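Long-range contacts in SusD superfamily protein (Bacteroides thetaiotaomicron, PDB 3MCX), which is of unknown function but belongs to the SusD family of outer-membrane proteins, and so probably captures nutrient glycans at the cell surface: residues 50-55 and 419-424; 293-298 and 434-439. One frame throughout, in Å; residues are numbered along the deposited sequence. Where two conformers were deposited one is given.

Contact 1: residues 50-55 and 419-424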
ATOM      1  N   ASP A  50      -5.444  -4.963   1.825  1.00  7.76           N
ATOM      2  CA  ASP A  50      -6.714  -4.947   2.526  1.00  7.65           C
ATOM      3  C   ASP A  50      -7.449  -6.288   2.418  1.00  8.24           C
ATOM      4  O   ASP A  50      -7.795  -6.878   3.431  1.00  7.42           O
ATOM      5  CB  ASP A  50      -7.545  -3.800   2.002  1.00  7.02           C
ATOM      6  CG  ASP A  50      -6.946  -2.471   2.375  1.00  8.86           C
ATOM      7  OD1 ASP A  50      -6.987  -2.139   3.590  1.00  8.27           O
ATOM      8  OD2 ASP A  50      -6.437  -1.791   1.475  1.00  8.15           O
ATOM      9  N   CYS A  51      -7.627  -6.813   1.227  1.00  7.03           N
ATOM     10  CA  CYS A  51      -8.412  -8.043   1.084  1.00  7.17           C
ATOM     11  C   CYS A  51      -7.745  -9.291   1.645  1.00  7.49           C
ATOM     12  O   CYS A  51      -8.405 -10.330   1.848  1.00  6.89           O
ATOM     13  CB  CYS A  51      -8.898  -8.294  -0.356  1.00  7.12           C
ATOM     14  SG  CYS A  51      -7.597  -8.703  -1.530  1.00  8.19           S
ATOM     15  N   ARG A  52      -6.440  -9.215   1.923  1.00  7.47           N
ATOM     16  CA  ARG A  52      -5.714 -10.314   2.539  1.00  7.39           C
ATOM     17  C   ARG A  52      -5.865 -10.355   4.059  1.00  6.86           C
ATOM     18  O   ARG A  52      -5.502 -11.358   4.691  1.00  7.12           O
ATOM     19  CB  ARG A  52      -4.222 -10.253   2.150  1.00  7.65           C
ATOM     20  CG  ARG A  52      -3.943 -10.431   0.688  1.00  6.66           C
ATOM     21  CD  ARG A  52      -3.982 -11.874   0.266  1.00  6.30           C
ATOM     22  NE  ARG A  52      -2.686 -12.516   0.525  1.00  6.76           N
ATOM     23  CZ  ARG A  52      -2.365 -13.725   0.095  1.00  6.74           C
ATOM     24  NH1 ARG A  52      -3.266 -14.480  -0.507  1.00  6.88           N
ATOM     25  NH2 ARG A  52      -1.121 -14.175   0.262  1.00  7.76           N
ATOM     26  N   ALA A  53      -6.397  -9.279   4.648  1.00  6.75           N
ATOM     27  CA  ALA A  53      -6.595  -9.184   6.095  1.00  7.04           C
ATOM     28  C   ALA A  53      -8.074  -9.480   6.398  1.00  6.82           C
ATOM     29  O   ALA A  53      -8.645 -10.383   5.773  1.00  7.54           O
ATOM     30  CB  ALA A  53      -6.098  -7.820   6.665  1.00  7.65           C
ATOM     31  N   ALA A  54      -8.677  -8.839   7.395  1.00  7.37           N
ATOM     32  CA  ALA A  54      -9.997  -9.241   7.896  1.00  7.18           C
ATOM     33  C   ALA A  54     -11.107  -8.212   7.771  1.00  7.56           C
ATOM     34  O   ALA A  54     -12.265  -8.539   8.104  1.00  7.38           O
ATOM     35  CB  ALA A  54      -9.890  -9.679   9.376  1.00  7.43           C
ATOM     36  N   ASP A  55     -10.742  -6.995   7.365  1.00  7.38           N
ATOM     37  CA  ASP A  55     -11.637  -5.842   7.367  1.00  7.88           C
ATOM     38  C   ASP A  55     -12.296  -5.555   6.034  1.00  7.16           C
ATOM     39  O   ASP A  55     -13.382  -4.941   6.004  1.00  6.55           O
ATOM     40  CB  ASP A  55     -10.893  -4.605   7.865  1.00  7.22           C
ATOM     41  CG  ASP A  55     -10.532  -4.703   9.328  1.00  7.24           C
ATOM     42  OD1 ASP A  55     -11.371  -5.199  10.117  1.00  8.54           O
ATOM     43  OD2 ASP A  55      -9.408  -4.273   9.682  1.00  8.40           O
ATOM     44  N   GLU A 419      -2.249  -1.412   3.526  1.00  7.79           N
ATOM     45  CA  GLU A 419      -1.192  -1.736   4.492  1.00  7.71           C
ATOM     46  C   GLU A 419      -1.590  -2.680   5.619  1.00  8.11           C
ATOM     47  O   GLU A 419      -0.712  -3.294   6.215  1.00  8.57           O
ATOM     48  CB  GLU A 419      -0.606  -0.484   5.122  1.00  7.84           C
ATOM     49  CG  GLU A 419       0.208   0.345   4.161  1.00  8.99           C
ATOM     50  CD  GLU A 419       1.399  -0.374   3.642  1.00  8.51           C
ATOM     51  OE1 GLU A 419       2.093  -1.033   4.456  1.00 10.77           O
ATOM     52  OE2 GLU A 419       1.648  -0.356   2.427  1.00  9.80           O
ATOM     53  N   VAL A 420      -2.867  -2.759   5.980  1.00  8.08           N
ATOM     54  CA  VAL A 420      -3.251  -3.492   7.182  1.00  8.71           C
ATOM     55  C   VAL A 420      -2.786  -4.948   7.243  1.00  7.49           C
ATOM     56  O   VAL A 420      -2.420  -5.430   8.320  1.00  7.91           O
ATOM     57  CB  VAL A 420      -4.773  -3.323   7.458  1.00  8.51           C
ATOM     58  CG1 VAL A 420      -5.352  -4.412   8.364  1.00  9.84           C
ATOM     59  CG2 VAL A 420      -5.003  -1.920   8.011  1.00 10.68           C
ATOM     60  N   PHE A 421      -2.766  -5.657   6.123  1.00  7.09           N
ATOM     61  CA  PHE A 421      -2.227  -7.026   6.115  1.00  6.60           C
ATOM     62  C   PHE A 421      -0.869  -7.130   6.807  1.00  6.95           C
ATOM     63  O   PHE A 421      -0.621  -8.015   7.611  1.00  6.48           O
ATOM     64  CB  PHE A 421      -2.104  -7.422   4.641  1.00  7.22           C
ATOM     65  CG  PHE A 421      -1.604  -8.823   4.358  1.00  7.00           C
ATOM     66  CD1 PHE A 421      -2.004  -9.920   5.083  1.00  6.29           C
ATOM     67  CD2 PHE A 421      -0.784  -9.045   3.239  1.00  7.22           C
ATOM     68  CE1 PHE A 421      -1.607 -11.178   4.724  1.00  6.60           C
ATOM     69  CE2 PHE A 421      -0.373 -10.301   2.911  1.00  8.28           C
ATOM     70  CZ  PHE A 421      -0.790 -11.360   3.629  1.00  6.02           C
ATOM     71  N   TYR A 422      -0.000  -6.203   6.444  1.00  6.54           N
ATOM     72  CA  TYR A 422       1.392  -6.208   6.944  1.00  6.80           C
ATOM     73  C   TYR A 422       1.462  -5.944   8.440  1.00  6.42           C
ATOM     74  O   TYR A 422       2.374  -6.431   9.115  1.00  7.78           O
ATOM     75  CB  TYR A 422       2.214  -5.209   6.123  1.00  6.81           C
ATOM     76  CG  TYR A 422       2.125  -5.547   4.666  1.00  5.64           C
ATOM     77  CD1 TYR A 422       2.700  -6.733   4.183  1.00  7.31           C
ATOM     78  CD2 TYR A 422       1.344  -4.780   3.807  1.00  7.20           C
ATOM     79  CE1 TYR A 422       2.593  -7.101   2.885  1.00  7.79           C
ATOM     80  CE2 TYR A 422       1.200  -5.172   2.455  1.00  8.38           C
ATOM     81  CZ  TYR A 422       1.819  -6.329   2.022  1.00  7.73           C
ATOM     82  OH  TYR A 422       1.683  -6.747   0.699  1.00  8.89           O
ATOM     83  N   ASP A 423       0.477  -5.214   8.979  1.00  7.35           N
ATOM     84  CA  ASP A 423       0.363  -5.017  10.443  1.00  7.73           C
ATOM     85  C   ASP A 423       0.304  -6.351  11.174  1.00  7.43           C
ATOM     86  O   ASP A 423       0.914  -6.524  12.229  1.00  7.39           O
ATOM     87  CB  ASP A 423      -0.891  -4.218  10.818  1.00  7.61           C
ATOM     88  CG  ASP A 423      -0.933  -2.836  10.228  1.00  9.33           C
ATOM     89  OD1 ASP A 423      -0.031  -2.404   9.471  1.00  7.85           O
ATOM     90  OD2 ASP A 423      -1.915  -2.121  10.572  1.00  8.99           O
ATOM     91  N   TYR A 424      -0.463  -7.301  10.640  1.00  7.74           N
ATOM     92  CA  TYR A 424      -0.547  -8.610  11.248  1.00  7.32           C
ATOM     93  C   TYR A 424       0.773  -9.346  11.042  1.00  6.98           C
ATOM     94  O   TYR A 424       1.334  -9.900  11.989  1.00  8.10           O
ATOM     95  CB  TYR A 424      -1.659  -9.442  10.613  1.00  6.85           C
ATOM     96  CG  TYR A 424      -3.055  -8.984  10.947  1.00  6.47           C
ATOM     97  CD1 TYR A 424      -3.650  -7.981  10.202  1.00  6.66           C
ATOM     98  CD2 TYR A 424      -3.781  -9.564  11.984  1.00  6.51           C
ATOM     99  CE1 TYR A 424      -4.944  -7.556  10.510  1.00  6.58           C
ATOM    100  CE2 TYR A 424      -5.055  -9.145  12.276  1.00  7.87           C
ATOM    101  CZ  TYR A 424      -5.645  -8.164  11.505  1.00  7.07           C
ATOM    102  OH  TYR A 424      -6.935  -7.732  11.805  1.00  8.71           O
TER
HETATM  103  O   HOH W   1      -4.840  -0.923   4.765  1.00  8.51           O
HETATM  104  O   HOH W   2      -8.003  -6.785   9.317  1.00  7.82           O

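Contact 2: residues 293-298 and 434-439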
ATOM      1  N   LEU A 293     -16.777  -3.926   3.117  1.00  5.69           N
ATOM      2  CA  LEU A 293     -16.302  -4.029   4.488  1.00  5.74           C
ATOM      3  C   LEU A 293     -16.911  -5.244   5.169  1.00  5.93           C
ATOM      4  O   LEU A 293     -18.097  -5.570   4.938  1.00  6.42           O
ATOM      5  CB  LEU A 293     -16.655  -2.750   5.242  1.00  5.81           C
ATOM      6  CG  LEU A 293     -16.062  -1.457   4.643  1.00  6.07           C
ATOM      7  CD1 LEU A 293     -16.668  -0.180   5.269  1.00  7.43           C
ATOM      8  CD2 LEU A 293     -14.523  -1.455   4.792  1.00  8.25           C
ATOM      9  N   SER A 294     -16.116  -5.902   6.013  1.00  6.64           N
ATOM     10  CA  SER A 294     -16.581  -7.041   6.781  1.00  6.03           C
ATOM     11  C   SER A 294     -17.273  -6.619   8.076  1.00  6.08           C
ATOM     12  O   SER A 294     -17.159  -5.474   8.537  1.00  6.08           O
ATOM     13  CB  SER A 294     -15.403  -7.925   7.129  1.00  6.58           C
ATOM     14  OG  SER A 294     -14.595  -7.264   8.081  1.00  6.87           O
ATOM     15  N   GLU A 295     -17.955  -7.559   8.670  1.00  5.83           N
ATOM     16  CA  GLU A 295     -18.533  -7.319   9.984  0.50  5.95           C
ATOM     17  C   GLU A 295     -17.428  -7.137  11.031  1.00  5.99           C
ATOM     18  O   GLU A 295     -17.612  -6.423  12.023  1.00  6.98           O
ATOM     19  CB  GLU A 295     -19.458  -8.449  10.402  0.50  5.30           C
ATOM     20  CG  GLU A 295     -20.363  -8.075  11.551  0.50  6.10           C
ATOM     21  CD  GLU A 295     -21.126  -9.262  12.075  0.50  7.42           C
ATOM     22  OE1 GLU A 295     -20.521 -10.375  12.091  0.50  6.16           O
ATOM     23  OE2 GLU A 295     -22.312  -9.071  12.512  0.50  8.65           O
ATOM     24  N   ASP A 296     -16.276  -7.773  10.828  1.00  6.24           N
ATOM     25  CA  ASP A 296     -15.124  -7.515  11.727  1.00  6.94           C
ATOM     26  C   ASP A 296     -14.815  -6.032  11.763  1.00  7.04           C
ATOM     27  O   ASP A 296     -14.605  -5.483  12.832  1.00  6.86           O
ATOM     28  CB  ASP A 296     -13.863  -8.291  11.312  1.00  7.22           C
ATOM     29  CG  ASP A 296     -14.117  -9.746  10.976  1.00  8.73           C
ATOM     30  OD1 ASP A 296     -14.784 -10.062   9.953  1.00  8.31           O
ATOM     31  OD2 ASP A 296     -13.616 -10.593  11.740  1.00 10.31           O
ATOM     32  N   PHE A 297     -14.752  -5.379  10.600  1.00  6.65           N
ATOM     33  CA  PHE A 297     -14.451  -3.972  10.554  1.00  6.10           C
ATOM     34  C   PHE A 297     -15.549  -3.118  11.175  1.00  7.19           C
ATOM     35  O   PHE A 297     -15.278  -2.225  11.970  1.00  6.94           O
ATOM     36  CB  PHE A 297     -14.222  -3.499   9.109  1.00  6.42           C
ATOM     37  CG  PHE A 297     -13.839  -2.046   9.055  1.00  6.88           C
ATOM     38  CD1 PHE A 297     -12.597  -1.647   9.521  1.00  8.48           C
ATOM     39  CD2 PHE A 297     -14.754  -1.074   8.659  1.00  8.02           C
ATOM     40  CE1 PHE A 297     -12.239  -0.301   9.544  1.00  8.29           C
ATOM     41  CE2 PHE A 297     -14.419   0.247   8.693  1.00  8.50           C
ATOM     42  CZ  PHE A 297     -13.156   0.639   9.141  1.00  8.20           C
ATOM     43  N   LEU A 298     -16.798  -3.370  10.805  1.00  6.55           N
ATOM     44  CA  LEU A 298     -17.898  -2.563  11.356  1.00  6.30           C
ATOM     45  C   LEU A 298     -17.959  -2.718  12.860  1.00  6.32           C
ATOM     46  O   LEU A 298     -18.187  -1.755  13.587  1.00  7.02           O
ATOM     47  CB  LEU A 298     -19.248  -2.888  10.680  1.00  6.06           C
ATOM     48  CG  LEU A 298     -19.332  -2.482   9.189  1.00  6.26           C
ATOM     49  CD1 LEU A 298     -20.766  -2.732   8.676  1.00  8.00           C
ATOM     50  CD2 LEU A 298     -18.897  -1.025   8.955  1.00  8.93           C
ATOM     51  N   LYS A 434     -13.876 -13.448  10.957  1.00  7.24           N
ATOM     52  CA  LYS A 434     -14.911 -13.926  11.865  1.00  8.00           C
ATOM     53  C   LYS A 434     -16.315 -13.408  11.553  1.00  7.36           C
ATOM     54  O   LYS A 434     -17.305 -14.014  11.950  1.00  8.57           O
ATOM     55  CB  LYS A 434     -14.592 -13.569  13.324  1.00  8.32           C
ATOM     56  CG  LYS A 434     -13.380 -14.326  13.886  1.00 13.60           C
ATOM     57  CD  LYS A 434     -13.426 -14.312  15.399  1.00 20.97           C
ATOM     58  CE  LYS A 434     -12.053 -14.192  16.012  1.00 23.55           C
ATOM     59  NZ  LYS A 434     -12.136 -13.751  17.482  1.00 25.63           N
ATOM     60  N   GLY A 435     -16.362 -12.315  10.804  1.00  6.70           N
ATOM     61  CA  GLY A 435     -17.608 -11.650  10.492  1.00  6.92           C
ATOM     62  C   GLY A 435     -18.591 -12.518   9.742  1.00  7.22           C
ATOM     63  O   GLY A 435     -18.205 -13.353   8.923  1.00  7.33           O
ATOM     64  N   SER A 436     -19.877 -12.302   9.991  1.00  6.86           N
ATOM     65  CA  SER A 436     -20.923 -13.205   9.524  1.00  7.92           C
ATOM     66  C   SER A 436     -21.189 -13.187   8.019  1.00  7.84           C
ATOM     67  O   SER A 436     -21.880 -14.103   7.535  1.00 10.82           O
ATOM     68  CB  SER A 436     -22.239 -12.973  10.284  1.00  8.25           C
ATOM     69  OG  SER A 436     -22.797 -11.737   9.934  1.00 12.31           O
ATOM     70  N   TRP A 437     -20.707 -12.176   7.299  1.00  6.53           N
ATOM     71  CA  TRP A 437     -20.853 -12.184   5.849  1.00  5.71           C
ATOM     72  C   TRP A 437     -19.594 -12.448   5.063  1.00  6.10           C
ATOM     73  O   TRP A 437     -19.588 -12.294   3.851  1.00  6.37           O
ATOM     74  CB  TRP A 437     -21.618 -10.967   5.326  1.00  6.18           C
ATOM     75  CG  TRP A 437     -21.083  -9.582   5.687  1.00  4.48           C
ATOM     76  CD1 TRP A 437     -20.165  -8.860   5.018  1.00  6.07           C
ATOM     77  CD2 TRP A 437     -21.526  -8.753   6.778  1.00  4.51           C
ATOM     78  NE1 TRP A 437     -19.977  -7.641   5.617  1.00  6.06           N
ATOM     79  CE2 TRP A 437     -20.786  -7.558   6.713  1.00  4.71           C
ATOM     80  CE3 TRP A 437     -22.480  -8.907   7.796  1.00  6.04           C
ATOM     81  CZ2 TRP A 437     -20.986  -6.508   7.606  1.00  6.99           C
ATOM     82  CZ3 TRP A 437     -22.668  -7.868   8.702  1.00  5.61           C
ATOM     83  CH2 TRP A 437     -21.924  -6.688   8.600  1.00  5.46           C
ATOM     84  N   HIS A 438     -18.526 -12.906   5.712  1.00  5.60           N
ATOM     85  CA  HIS A 438     -17.436 -13.451   4.950  1.00  5.73           C
ATOM     86  C   HIS A 438     -17.953 -14.558   4.061  1.00  5.85           C
ATOM     87  O   HIS A 438     -18.911 -15.294   4.385  1.00  6.62           O
ATOM     88  CB  HIS A 438     -16.330 -13.940   5.873  1.00  4.88           C
ATOM     89  CG  HIS A 438     -15.440 -12.834   6.347  1.00  5.82           C
ATOM     90  ND1 HIS A 438     -14.505 -12.220   5.533  1.00  6.30           N
ATOM     91  CD2 HIS A 438     -15.349 -12.225   7.558  1.00  6.84           C
ATOM     92  CE1 HIS A 438     -13.885 -11.267   6.216  1.00  5.89           C
ATOM     93  NE2 HIS A 438     -14.367 -11.268   7.460  1.00  4.97           N
ATOM     94  N   LEU A 439     -17.276 -14.712   2.927  1.00  5.62           N
ATOM     95  CA  LEU A 439     -17.771 -15.654   1.943  1.00  5.83           C
ATOM     96  C   LEU A 439     -17.583 -17.098   2.380  1.00  6.22           C
ATOM     97  O   LEU A 439     -16.590 -17.431   3.032  1.00  6.32           O
ATOM     98  CB  LEU A 439     -17.093 -15.459   0.602  1.00  6.07           C
ATOM     99  CG  LEU A 439     -17.259 -14.080   0.025  1.00  6.97           C
ATOM    100  CD1 LEU A 439     -16.715 -14.027  -1.450  1.00  5.96           C
ATOM    101  CD2 LEU A 439     -18.681 -13.550   0.119  1.00  7.77           C
TER
HETATM  102  O   HOH W   3     -18.164 -10.139   7.284  1.00  5.99           O

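Contact 1: residues 50-55 and 419-424
With CG anti to its backbone N (chi1 -178°), Phe421 sends its ring out from the first turn of helix 420-426 alongside Arg52, whose own CG is anti to the carbonyl carbon (chi1 -64°). The two side chains run side by side in the same direction, and the CB of Arg52 sits squarely over the middle of one ring face, 3.5 Å from the Phe421 centroid, in a CH-pi contact almost along the ring normal. Bends at chi2 and chi3 carry the arginine on past the ring, so that its NE lies 3.8 Å from CZ of Phe421 with the guanidinium plane steeply inclined to the ring (74°). Beyond it, NH2 is taken by the carbonyl oxygen of Arg456.

Ala53 fills the closest backbone approach. Its CB points toward the helix, lies 4.0 Å from CA of Phe421, and meets CG1 of Val420 at 3.9 Å and CE1 of Tyr424 at 4.0 Å, one turn apart on the same helical face. No direct hydrogen bond joins the two segments; water does this at both margins. One water donates to OD1 of Asp50, 2.7 Å away, and accepts from the backbone N of Glu419, which precedes the helix. A second accepts from the backbone N of Ala54 at 2.9 Å and hydrogen-bonds to the hydroxyl of Tyr424, with a weak bond to OD2 of Asp55. That carboxylate is held mainly by its salt bridge with Arg411 of helix 403-414.

The arrangement is buried helix-to-loop packing in the helix-rich body of a SusD-family protein (TPR clan): the turn leaving helix 44-51 is fitted against the start of helix 420-426, away from the zinc sites.

Contact 2: residues 293-298 and 434-439
Trp437, Glu295 and Asp296 bury the most surface here, joining the start of helix 295-301 to the loop that follows strand 431-432. The indole of Trp437, its CG set between backbone N and carbonyl carbon (chi1 56°), lies with one face against the first residue of the helix. CB of Glu295 stands over the six-membered ring, 3.6 Å from its centroid, in a CH-pi contact. At the indole edge, NE1 donates to the carbonyl oxygen of Leu293 over 2.9 Å; the bond is nearly straight (173°), lies in the ring plane and uses a carbonyl lone pair. CD1 of Leu298 meets the edge at CZ2.

Glu295 is extended beyond CG, its CG anti to the backbone N, and crosses the tryptophan at about a right angle. In the conformer described, its OE1 reaches the backbone N of Ser436 at 2.9 Å, the donor coming from above the carboxylate plane.

At Asp296, OD1 takes two bonds, both bent (136°) and from above the carboxylate plane, from NE2 of His438 at 2.8 Å and from the backbone N of Gly435 at 2.9 Å, while the syn lone pair of OD2 receives the backbone N of Lys434 at 3.0 Å. These three donors should stabilise the carboxylate in its charged form. His438 ND1 is hydrogen-bonded to the hydroxyl of Tyr72, so that two bonds fix the ring's rotation.

Ser294 is the N-cap, its OG accepting from the backbone N of Phe297 at 3.2 Å; the same OG is hydrogen-bonded to the carbonyl oxygen of Ala54. The whole is a capped helix N-terminus whose first two acidic side chains bind backbone N-H groups, and the imidazole of His438, in a loop containing a type I beta turn, Gly435 to His438.

Contacts 1 and 2 lie with their centres 13 Å apart and touch through the end of segment 50-55, where the carbonyl oxygen of Ala54 is 2.7 Å from OG of Ser294 and that of Asp55 is 2.9 Å from the backbone N of Ser294. Along the chain the segments alternate, in the order 50-55, 293-298, 419-424, 434-439, so the two connections cross. Helix 420-426 and the 434-439 loop are close neighbours in sequence, separated by strand 431-432. Contact 1 is nearer the centre of the chain, contact 2 farther out and only partly buried. Contact 1 ties the early segment 50-55 to 419-424, contact 2 joins two later segments, and the touch at Ser294 links the pairs.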